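Isatin hydrolase (Ralstonia solanacearum, PDB 5NMP) hydrolyses isatin to isatinate, opening the five-membered ring at its amide bond with the help of a bound manganese ion. Local coordinates at residues Ala16-Arg20 against Gly21-Val25; Pro94-Ser97 against Val98-Ala102; Trp125-Val129 against Asp130-Ala134; Leu165-Glu169 against Asp170-Thr174. All coordinates share one frame; numbering follows the deposited sequence.

Overall arrangement
The four contacts follow one another along the chain, each a turn or helix end, and none touches another. Contact 1, where helix 11-20 leads into strand 24-27, outermost in the sheet of this chain, and contact 4, the hairpin 167-172, lie on opposite sides of the chain's centre, their centres about 42 Å apart. Contacts 3 and 4 come nearest to each other, about 5 Å between closest atoms; Asp-124, just ahead of contact 3, bonds to His-173 of contact 4. The manganese, held by His-76, His-80 and Asp-82, is approached by contact 2, with the side chain of Val-98 about 10 Å away, and by contact 4, with that of Leu-165 about 12 Å away. Contacts 1 and 3 lie away from the metal site.

Contact 1: residues Ala16-Arg20 against Gly21-Val25; sequences AGLAR and GNIRV
Arg-20 carries CG opposite its carbonyl carbon (chi1 -78°) and bends its chain at chi3 (-69°), which brings NE to Asn-22 OD1, 2.8 Å away. The bond is fairly straight and meets the guanidinium at its edge, in plane, while Ala-16 O lies over the centre of one guanidinium face. Here helix 11-20 ends: Gly-21 leaves helical geometry with a positive phi of 103°. Its N still bonds to Gly-17 O at 3.0 Å, and the same oxygen takes weak bonds from Asn-22 N and Ile-23 N, at 3.0 Å and 3.4 Å. The apolar work falls to one methyl group, Leu-18 CD2, which rests 3.7 Å from Ile-23 CB and 3.9 Å from Val-25 CG2. Leu-263 of strand 261-264 packs on Leu-18, Ile-23 and Val-25, and Phe-242 of the second subunit also touches Leu-18. The chemistry is thus divided: leucine, isoleucine and valine join the helix to the sheet and the dimer interface, whereas the side-chain oxygen of Asn-22 at the guanidinium edge and the backbone oxygen of Ala-16 over its face probably help to stabilise the positive charge of Arg-20 near the C-terminal end of the helix.

Contact 2: residues Pro94-Ser97 against Val98-Ala102; sequences PGNS and VDTIA
Ser-97 is the tightly held residue of this loop, bonded to the following residues by both its hydroxyl and its carbonyl oxygen. Its OG sits between the backbone N and the carbonyl carbon (chi1 55°), where it donates to Asp-99 OD1 at 2.6 Å and accepts from Thr-100 OG1 at 2.9 Å, a relay of two hydroxyls ending on a carboxylate. Ser-97 O has two donors. Ile-101 N lies nearly in line with the C=O bond, 2.8 Å away, and Thr-100 N reaches the oxygen from above the carbonyl plane at 2.9 Å, closing a type I turn through Val-98 and Asp-99. Ile-101 CG1 lies near the carbonyl oxygens of Gly-95 and Ser-97. The solvent side is at Pro-94 and Thr-100, both exposed, and here the packing is looser: Pro-94 comes no nearer than 3.7 Å, from its O to Thr-100 OG1. Asn-96, by contrast, is buried, and its ND2 bonds to Gly-90 O. Asp-99 OD2 accepts from Gly-252 N, and Arg-259 of the second subunit bonds to Val-98 O. The turn lies in the long connection between strands 80-82 and 107-114, with Val-98 and Ile-101 both packed on Phe-81 of strand 80-82, the strand that ends in the manganese ligand Asp-82.

Contact 3: residues Trp125-Val129 against Asp130-Ala134; sequences WLLTV and DFLQA
Thr-128 is the N-cap of helix 129-139, and its side chain bonds to the amide of Phe-131 in the first helical turn. A chi1 of 63° turns the Thr-128 hydroxyl in toward its own backbone and directs OG1 at Phe-131 N, 3.2 Å away, with an N-H...O angle of 157°. The regular helical pattern begins at once, with Leu-132 N bonding to Thr-128 O at 3.1 Å and Gln-133 N to Val-129 O at 2.8 Å. On either side of the cap the chain is joined by a hydrophobic staple: Leu-127, the residue before the cap, sets CD1 4.0 Å from CD2 of Leu-132, four residues after it, the two side chains crossing at about a right angle. The same CD1 methyl reaches Phe-131 CD1 at 3.5 Å. Further back, Trp-125 presents the edge of its six-membered ring to a face of Phe-131 in a T-shaped pair, with centroids 5.1 Å apart and planes at 80°. Trp-125 CH2 stands over the centre of the phenylalanine ring, 3.8 Å above its plane. Strand 126-127 pairs in parallel with strand 176-177. Phe-150 of strand 147-151 touches both Trp-125 and Leu-127, and Gln-118 of helix 116-119 touches the side chains of both Trp-125 and Phe-131. Val-129 CG1 runs alongside the extended chain of Gln-133, 3.9 Å from its CD, and Trp-184 of helix 179-187 packs on Val-129 and Leu-132.

Contact 4: residues Leu165-Glu169 against Asp170-Thr174; sequences LNIRE and DGAHT
Asn-166 ND2 donates to His-173 O over 2.7 Å, meeting a lone pair in the carbonyl plane, with the acceptor close to the plane of the asparagine amide. The backbone O of the same residue takes His-173 N at 2.9 Å in a nearly straight bond, so one residue clamps both backbone polar groups of His-173 at the open end of a beta hairpin. From there strands 167-168 and 171-172 run antiparallel to a type I turn from Arg-168 to Gly-171. Arg-168 N bonds to Gly-171 O at 2.9 Å, while Gly-171 N reaches Arg-168 O at 3.3 Å from well above its carbonyl plane. Ile-167 faces Ala-172 in the non-hydrogen-bonded pair, CG1 3.8 Å from the CB of Ala-172. On the other face Arg-168 bends at chi3 (-98°) and lays its guanidinium flat on the imidazole of His-173, centres 3.7 Å apart and planes at 21°, NH2 lying over the ring toward its rim. The ring cannot easily rotate: NE2, at its edge, donates to Asp-170 OD1 at 2.9 Å, and ND1 bonds to Asp-124. Arg-168 has a long, weak ion pair with Glu-123, and Gln-205 bonds to the carbonyl oxygens of Asp-170 and Ala-172. Carboxylates at both nitrogens would tend to favour the protonated, imidazolium form of His-173, and their negative charge probably offsets that of a ring and a guanidinium stacked face to face.

Contact 1: residues Ala16-Arg20 against Gly21-Val25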
loop_
_atom_site.group_PDB
_atom_site.type_symbol
_atom_site.label_atom_id
_atom_site.label_comp_id
_atom_site.label_asym_id
_atom_site.label_seq_id
_atom_site.Cartn_x
_atom_site.Cartn_y
_atom_site.Cartn_z
ATOM N N ALA A 16 7.398 -19.908 -0.300
ATOM C CA ALA A 16 7.126 -21.153 -1.007
ATOM C C ALA A 16 5.641 -21.491 -0.949
ATOM O O ALA A 16 5.079 -22.012 -1.914
ATOM C CB ALA A 16 7.954 -22.287 -0.428
ATOM N N GLY A 17 5.014 -21.191 0.185
ATOM C CA GLY A 17 3.593 -21.426 0.362
ATOM C C GLY A 17 2.751 -20.614 -0.603
ATOM O O GLY A 17 1.828 -21.139 -1.229
ATOM N N LEU A 18 3.070 -19.329 -0.723
ATOM C CA LEU A 18 2.361 -18.446 -1.643
ATOM C C LEU A 18 2.562 -18.882 -3.093
ATOM O O LEU A 18 1.654 -18.767 -3.915
ATOM C CB LEU A 18 2.819 -16.998 -1.454
ATOM C CG LEU A 18 2.367 -16.317 -0.160
ATOM C CD1 LEU A 18 3.252 -15.125 0.159
ATOM C CD2 LEU A 18 0.910 -15.886 -0.257
ATOM N N ALA A 19 3.752 -19.390 -3.399
ATOM C CA ALA A 19 4.053 -19.852 -4.748
ATOM C C ALA A 19 3.331 -21.166 -5.066
ATOM O O ALA A 19 2.843 -21.357 -6.178
ATOM C CB ALA A 19 5.549 -20.012 -4.925
ATOM N N ARG A 20 3.267 -22.063 -4.085
ATOM C CA ARG A 20 2.574 -23.342 -4.246
ATOM C C ARG A 20 1.066 -23.163 -4.365
ATOM O O ARG A 20 0.393 -23.941 -5.042
ATOM C CB ARG A 20 2.875 -24.281 -3.070
ATOM C CG ARG A 20 4.230 -24.957 -3.122
ATOM C CD ARG A 20 4.371 -26.011 -2.029
ATOM N NE ARG A 20 4.444 -25.420 -0.696
ATOM C CZ ARG A 20 5.578 -25.183 -0.040
ATOM N NH1 ARG A 20 6.744 -25.492 -0.591
ATOM N NH2 ARG A 20 5.545 -24.637 1.170
ATOM N N GLY A 21 0.537 -22.146 -3.692
ATOM C CA GLY A 21 -0.897 -21.938 -3.643
ATOM C C GLY A 21 -1.500 -22.376 -2.320
ATOM O O GLY A 21 -2.720 -22.352 -2.153
ATOM N N ASN A 22 -0.648 -22.785 -1.383
ATOM C CA ASN A 22 -1.096 -23.123 -0.034
ATOM C C ASN A 22 -1.684 -21.907 0.662
ATOM O O ASN A 22 -2.648 -22.011 1.422
ATOM C CB ASN A 22 0.051 -23.685 0.801
ATOM C CG ASN A 22 0.563 -24.999 0.272
ATOM O OD1 ASN A 22 1.769 -25.247 0.255
ATOM N ND2 ASN A 22 -0.352 -25.853 -0.174
ATOM N N ILE A 23 -1.085 -20.754 0.396
ATOM C CA ILE A 23 -1.552 -19.492 0.943
ATOM C C ILE A 23 -2.088 -18.618 -0.183
ATOM O O ILE A 23 -1.371 -18.317 -1.141
ATOM C CB ILE A 23 -0.430 -18.757 1.687
ATOM C CG1 ILE A 23 0.313 -19.723 2.614
ATOM C CG2 ILE A 23 -0.987 -17.575 2.457
ATOM C CD1 ILE A 23 1.549 -19.127 3.258
ATOM N N ARG A 24 -3.353 -18.225 -0.072
ATOM C CA ARG A 24 -3.997 -17.421 -1.103
ATOM C C ARG A 24 -3.946 -15.939 -0.757
ATOM O O ARG A 24 -3.814 -15.570 0.408
ATOM C CB ARG A 24 -5.448 -17.859 -1.300
ATOM C CG ARG A 24 -5.618 -19.318 -1.696
ATOM C CD ARG A 24 -7.079 -19.650 -2.007
ATOM N NE ARG A 24 -7.960 -19.498 -0.848
ATOM C CZ ARG A 24 -8.775 -18.464 -0.650
ATOM N NH1 ARG A 24 -8.833 -17.479 -1.536
ATOM N NH2 ARG A 24 -9.538 -18.416 0.434
ATOM N N VAL A 25 -4.052 -15.093 -1.777
ATOM C CA VAL A 25 -4.088 -13.651 -1.574
ATOM C C VAL A 25 -5.444 -13.092 -1.991
ATOM O O VAL A 25 -5.830 -13.188 -3.156
ATOM C CB VAL A 25 -2.977 -12.930 -2.368
ATOM C CG1 VAL A 25 -3.043 -11.429 -2.128
ATOM C CG2 VAL A 25 -1.610 -13.472 -1.988
#

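Contact 2: residues Pro94-Ser97 against Val98-Ala102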
loop_
_atom_site.group_PDB
_atom_site.type_symbol
_atom_site.label_atom_id
_atom_site.label_comp_id
_atom_site.label_asym_id
_atom_site.label_seq_id
_atom_site.Cartn_x
_atom_site.Cartn_y
_atom_site.Cartn_z
ATOM N N PRO A 94 2.649 9.927 19.915
ATOM C CA PRO A 94 3.902 10.083 19.163
ATOM C C PRO A 94 3.831 9.595 17.711
ATOM O O PRO A 94 4.061 10.383 16.793
ATOM C CB PRO A 94 4.897 9.240 19.968
ATOM C CG PRO A 94 4.349 9.232 21.343
ATOM C CD PRO A 94 2.859 9.200 21.179
ATOM N N GLY A 95 3.531 8.317 17.507
ATOM C CA GLY A 95 3.426 7.776 16.163
ATOM C C GLY A 95 1.974 7.639 15.756
ATOM O O GLY A 95 1.449 6.531 15.669
ATOM N N ASN A 96 1.325 8.774 15.510
ATOM C CA ASN A 96 -0.115 8.803 15.291
ATOM C C ASN A 96 -0.514 9.146 13.856
ATOM O O ASN A 96 -1.697 9.145 13.522
ATOM C CB ASN A 96 -0.765 9.801 16.250
ATOM C CG ASN A 96 -0.329 11.228 15.983
ATOM O OD1 ASN A 96 0.717 11.467 15.379
ATOM N ND2 ASN A 96 -1.126 12.186 16.437
ATOM N N SER A 97 0.469 9.452 13.017
ATOM C CA SER A 97 0.205 9.750 11.612
ATOM C C SER A 97 0.789 8.657 10.722
ATOM O O SER A 97 1.658 7.900 11.153
ATOM C CB SER A 97 0.773 11.118 11.234
ATOM O OG SER A 97 2.151 11.201 11.544
ATOM N N VAL A 98 0.316 8.579 9.479
ATOM C CA VAL A 98 0.664 7.460 8.600
ATOM C C VAL A 98 2.149 7.412 8.237
ATOM O O VAL A 98 2.642 6.393 7.754
ATOM C CB VAL A 98 -0.165 7.487 7.292
ATOM C CG1 VAL A 98 -1.606 7.081 7.563
ATOM C CG2 VAL A 98 -0.097 8.855 6.632
ATOM N N ASP A 99 2.862 8.506 8.476
ATOM C CA ASP A 99 4.293 8.544 8.213
ATOM C C ASP A 99 5.123 8.243 9.464
ATOM O O ASP A 99 6.332 8.037 9.371
ATOM C CB ASP A 99 4.693 9.906 7.640
ATOM C CG ASP A 99 4.376 11.054 8.585
ATOM O OD1 ASP A 99 3.351 10.971 9.292
ATOM O OD2 ASP A 99 5.149 12.036 8.623
ATOM N N THR A 100 4.479 8.213 10.631
ATOM C CA THR A 100 5.209 7.999 11.880
ATOM C C THR A 100 4.758 6.767 12.667
ATOM O O THR A 100 5.438 6.358 13.609
ATOM C CB THR A 100 5.104 9.229 12.811
ATOM O OG1 THR A 100 3.739 9.436 13.191
ATOM C CG2 THR A 100 5.635 10.476 12.116
ATOM N N ILE A 101 3.622 6.181 12.297
ATOM C CA ILE A 101 3.176 4.934 12.921
ATOM C C ILE A 101 4.223 3.848 12.711
ATOM O O ILE A 101 4.737 3.688 11.603
ATOM C CB ILE A 101 1.826 4.444 12.347
ATOM C CG1 ILE A 101 0.701 5.412 12.689
ATOM C CG2 ILE A 101 1.474 3.062 12.874
ATOM C CD1 ILE A 101 -0.592 5.090 11.976
ATOM N N ALA A 102 4.548 3.116 13.773
ATOM C CA ALA A 102 5.500 2.010 13.681
ATOM C C ALA A 102 5.074 0.998 12.620
ATOM O O ALA A 102 3.966 0.464 12.683
ATOM C CB ALA A 102 5.651 1.327 15.030
#

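Contact 3: residues Trp125-Val129 against Asp130-Ala134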
loop_
_atom_site.group_PDB
_atom_site.type_symbol
_atom_site.label_atom_id
_atom_site.label_comp_id
_atom_site.label_asym_id
_atom_site.label_seq_id
_atom_site.Cartn_x
_atom_site.Cartn_y
_atom_site.Cartn_z
ATOM N N TRP A 125 -28.747 -1.311 11.957
ATOM C CA TRP A 125 -28.426 -2.385 12.892
ATOM C C TRP A 125 -27.150 -2.097 13.679
ATOM O O TRP A 125 -26.160 -1.615 13.129
ATOM C CB TRP A 125 -28.296 -3.707 12.136
ATOM C CG TRP A 125 -28.204 -4.914 13.015
ATOM C CD1 TRP A 125 -29.241 -5.625 13.543
ATOM C CD2 TRP A 125 -27.006 -5.565 13.454
ATOM N NE1 TRP A 125 -28.763 -6.674 14.289
ATOM C CE2 TRP A 125 -27.394 -6.659 14.251
ATOM C CE3 TRP A 125 -25.643 -5.325 13.253
ATOM C CZ2 TRP A 125 -26.469 -7.514 14.847
ATOM C CZ3 TRP A 125 -24.726 -6.174 13.845
ATOM C CH2 TRP A 125 -25.143 -7.255 14.634
ATOM N N LEU A 126 -27.184 -2.397 14.973
ATOM C CA LEU A 126 -26.067 -2.098 15.853
ATOM C C LEU A 126 -25.377 -3.358 16.359
ATOM O O LEU A 126 -26.020 -4.261 16.898
ATOM C CB LEU A 126 -26.539 -1.253 17.037
ATOM C CG LEU A 126 -27.176 0.089 16.678
ATOM C CD1 LEU A 126 -27.652 0.816 17.921
ATOM C CD2 LEU A 126 -26.195 0.945 15.892
ATOM N N LEU A 127 -24.061 -3.405 16.176
ATOM C CA LEU A 127 -23.232 -4.476 16.715
ATOM C C LEU A 127 -23.123 -4.332 18.229
ATOM O O LEU A 127 -22.638 -3.317 18.732
ATOM C CB LEU A 127 -21.842 -4.451 16.075
ATOM C CG LEU A 127 -20.837 -5.515 16.517
ATOM C CD1 LEU A 127 -21.358 -6.900 16.196
ATOM C CD2 LEU A 127 -19.498 -5.282 15.847
ATOM N N THR A 128 -23.580 -5.346 18.955
ATOM C CA THR A 128 -23.613 -5.271 20.409
ATOM C C THR A 128 -22.609 -6.218 21.058
ATOM O O THR A 128 -22.064 -7.109 20.405
ATOM C CB THR A 128 -25.017 -5.588 20.950
ATOM O OG1 THR A 128 -25.368 -6.934 20.611
ATOM C CG2 THR A 128 -26.039 -4.641 20.354
ATOM N N VAL A 129 -22.368 -6.010 22.349
ATOM C CA VAL A 129 -21.490 -6.881 23.118
ATOM C C VAL A 129 -22.050 -8.301 23.149
ATOM O O VAL A 129 -21.307 -9.275 23.008
ATOM C CB VAL A 129 -21.304 -6.363 24.560
ATOM C CG1 VAL A 129 -20.462 -7.330 25.377
ATOM C CG2 VAL A 129 -20.666 -4.985 24.544
ATOM N N ASP A 130 -23.366 -8.407 23.319
ATOM C CA ASP A 130 -24.037 -9.702 23.330
ATOM C C ASP A 130 -23.768 -10.473 22.044
ATOM O O ASP A 130 -23.474 -11.667 22.080
ATOM C CB ASP A 130 -25.543 -9.526 23.532
ATOM C CG ASP A 130 -25.882 -8.920 24.880
ATOM O OD1 ASP A 130 -25.059 -8.138 25.401
ATOM O OD2 ASP A 130 -26.967 -9.227 25.419
ATOM N N PHE A 131 -23.856 -9.781 20.913
ATOM C CA PHE A 131 -23.615 -10.404 19.617
ATOM C C PHE A 131 -22.162 -10.846 19.484
ATOM O O PHE A 131 -21.880 -11.912 18.937
ATOM C CB PHE A 131 -23.983 -9.447 18.481
ATOM C CG PHE A 131 -23.968 -10.084 17.117
ATOM C CD1 PHE A 131 -22.811 -10.091 16.348
ATOM C CD2 PHE A 131 -25.112 -10.670 16.599
ATOM C CE1 PHE A 131 -22.795 -10.672 15.091
ATOM C CE2 PHE A 131 -25.105 -11.254 15.342
ATOM C CZ PHE A 131 -23.945 -11.255 14.586
ATOM N N LEU A 132 -21.243 -10.026 19.984
ATOM C CA LEU A 132 -19.824 -10.359 19.936
ATOM C C LEU A 132 -19.501 -11.573 20.811
ATOM O O LEU A 132 -18.729 -12.446 20.411
ATOM C CB LEU A 132 -18.977 -9.158 20.359
ATOM C CG LEU A 132 -18.904 -7.999 19.360
ATOM C CD1 LEU A 132 -18.219 -6.793 19.981
ATOM C CD2 LEU A 132 -18.190 -8.423 18.076
ATOM N N GLN A 133 -20.096 -11.631 21.999
ATOM C CA GLN A 133 -19.854 -12.740 22.921
ATOM C C GLN A 133 -20.448 -14.052 22.413
ATOM O O GLN A 133 -19.945 -15.131 22.725
ATOM C CB GLN A 133 -20.414 -12.414 24.307
ATOM C CG GLN A 133 -19.598 -11.386 25.073
ATOM C CD GLN A 133 -20.189 -11.065 26.434
ATOM O OE1 GLN A 133 -21.404 -11.130 26.630
ATOM N NE2 GLN A 133 -19.328 -10.717 27.384
ATOM N N ALA A 134 -21.523 -13.956 21.636
ATOM C CA ALA A 134 -22.121 -15.133 21.019
ATOM C C ALA A 134 -21.228 -15.648 19.895
ATOM O O ALA A 134 -21.135 -16.853 19.661
ATOM C CB ALA A 134 -23.509 -14.816 20.493
#

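Contact 4: residues Leu165-Glu169 against Asp170-Thr174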
loop_
_atom_site.group_PDB
_atom_site.type_symbol
_atom_site.label_atom_id
_atom_site.label_comp_id
_atom_site.label_asym_id
_atom_site.label_seq_id
_atom_site.Cartn_x
_atom_site.Cartn_y
_atom_site.Cartn_z
ATOM N N LEU A 165 -24.012 5.636 0.412
ATOM C CA LEU A 165 -24.002 6.622 1.486
ATOM C C LEU A 165 -25.284 6.523 2.317
ATOM O O LEU A 165 -25.258 6.711 3.533
ATOM C CB LEU A 165 -23.838 8.036 0.921
ATOM C CG LEU A 165 -22.566 8.335 0.120
ATOM C CD1 LEU A 165 -22.554 9.778 -0.353
ATOM C CD2 LEU A 165 -21.314 8.029 0.930
ATOM N N ASN A 166 -26.392 6.221 1.644
ATOM C CA ASN A 166 -27.699 6.020 2.271
ATOM C C ASN A 166 -28.099 7.143 3.217
ATOM O O ASN A 166 -28.235 6.939 4.422
ATOM C CB ASN A 166 -27.736 4.693 3.024
ATOM C CG ASN A 166 -29.150 4.232 3.310
ATOM O OD1 ASN A 166 -30.064 4.490 2.527
ATOM N ND2 ASN A 166 -29.343 3.557 4.436
ATOM N N ILE A 167 -28.310 8.325 2.653
ATOM C CA ILE A 167 -28.555 9.521 3.438
ATOM C C ILE A 167 -30.000 10.003 3.338
ATOM O O ILE A 167 -30.559 10.116 2.244
ATOM C CB ILE A 167 -27.591 10.643 3.009
ATOM C CG1 ILE A 167 -26.207 10.373 3.607
ATOM C CG2 ILE A 167 -28.109 12.012 3.427
ATOM C CD1 ILE A 167 -25.175 11.411 3.276
ATOM N N ARG A 168 -30.598 10.264 4.496
ATOM C CA ARG A 168 -31.936 10.836 4.574
ATOM C C ARG A 168 -31.858 12.223 5.216
ATOM O O ARG A 168 -30.769 12.781 5.352
ATOM C CB ARG A 168 -32.870 9.909 5.351
ATOM C CG ARG A 168 -32.920 8.498 4.773
ATOM C CD ARG A 168 -34.226 7.789 5.095
ATOM N NE ARG A 168 -34.114 6.898 6.247
ATOM C CZ ARG A 168 -33.645 5.655 6.186
ATOM N NH1 ARG A 168 -33.231 5.156 5.028
ATOM N NH2 ARG A 168 -33.583 4.912 7.284
ATOM N N GLU A 169 -32.999 12.783 5.609
ATOM C CA GLU A 169 -33.018 14.158 6.109
ATOM C C GLU A 169 -32.325 14.295 7.467
ATOM O O GLU A 169 -31.954 15.398 7.877
ATOM C CB GLU A 169 -34.462 14.675 6.189
ATOM C CG GLU A 169 -35.010 14.882 7.596
ATOM C CD GLU A 169 -35.350 13.579 8.295
ATOM O OE1 GLU A 169 -35.308 12.516 7.634
ATOM O OE2 GLU A 169 -35.658 13.620 9.507
ATOM N N ASP A 170 -32.142 13.176 8.159
ATOM C CA ASP A 170 -31.501 13.195 9.467
ATOM C C ASP A 170 -30.155 12.472 9.444
ATOM O O ASP A 170 -29.759 11.845 10.427
ATOM C CB ASP A 170 -32.418 12.576 10.527
ATOM C CG ASP A 170 -32.784 11.133 10.219
ATOM O OD1 ASP A 170 -32.745 10.739 9.031
ATOM O OD2 ASP A 170 -33.117 10.393 11.170
ATOM N N GLY A 171 -29.456 12.566 8.319
ATOM C CA GLY A 171 -28.124 12.003 8.206
ATOM C C GLY A 171 -28.070 10.637 7.549
ATOM O O GLY A 171 -29.045 10.178 6.956
ATOM N N ALA A 172 -26.914 9.990 7.661
ATOM C CA ALA A 172 -26.685 8.695 7.030
ATOM C C ALA A 172 -27.204 7.550 7.890
ATOM O O ALA A 172 -27.057 7.562 9.113
ATOM C CB ALA A 172 -25.202 8.504 6.745
ATOM N N HIS A 173 -27.803 6.557 7.241
ATOM C CA HIS A 173 -28.312 5.386 7.943
ATOM C C HIS A 173 -27.508 4.139 7.589
ATOM O O HIS A 173 -27.833 3.417 6.650
ATOM C CB HIS A 173 -29.794 5.183 7.630
ATOM C CG HIS A 173 -30.682 6.212 8.259
ATOM N ND1 HIS A 173 -31.355 5.992 9.442
ATOM C CD2 HIS A 173 -30.991 7.474 7.880
ATOM C CE1 HIS A 173 -32.047 7.071 9.760
ATOM N NE2 HIS A 173 -31.844 7.985 8.828
ATOM N N THR A 174 -26.448 3.901 8.354
ATOM C CA THR A 174 -25.553 2.773 8.128
ATOM C C THR A 174 -25.298 2.034 9.444
ATOM O O THR A 174 -25.393 2.630 10.519
ATOM C CB THR A 174 -24.216 3.238 7.513
ATOM O OG1 THR A 174 -23.610 4.215 8.366
ATOM C CG2 THR A 174 -24.441 3.856 6.142
#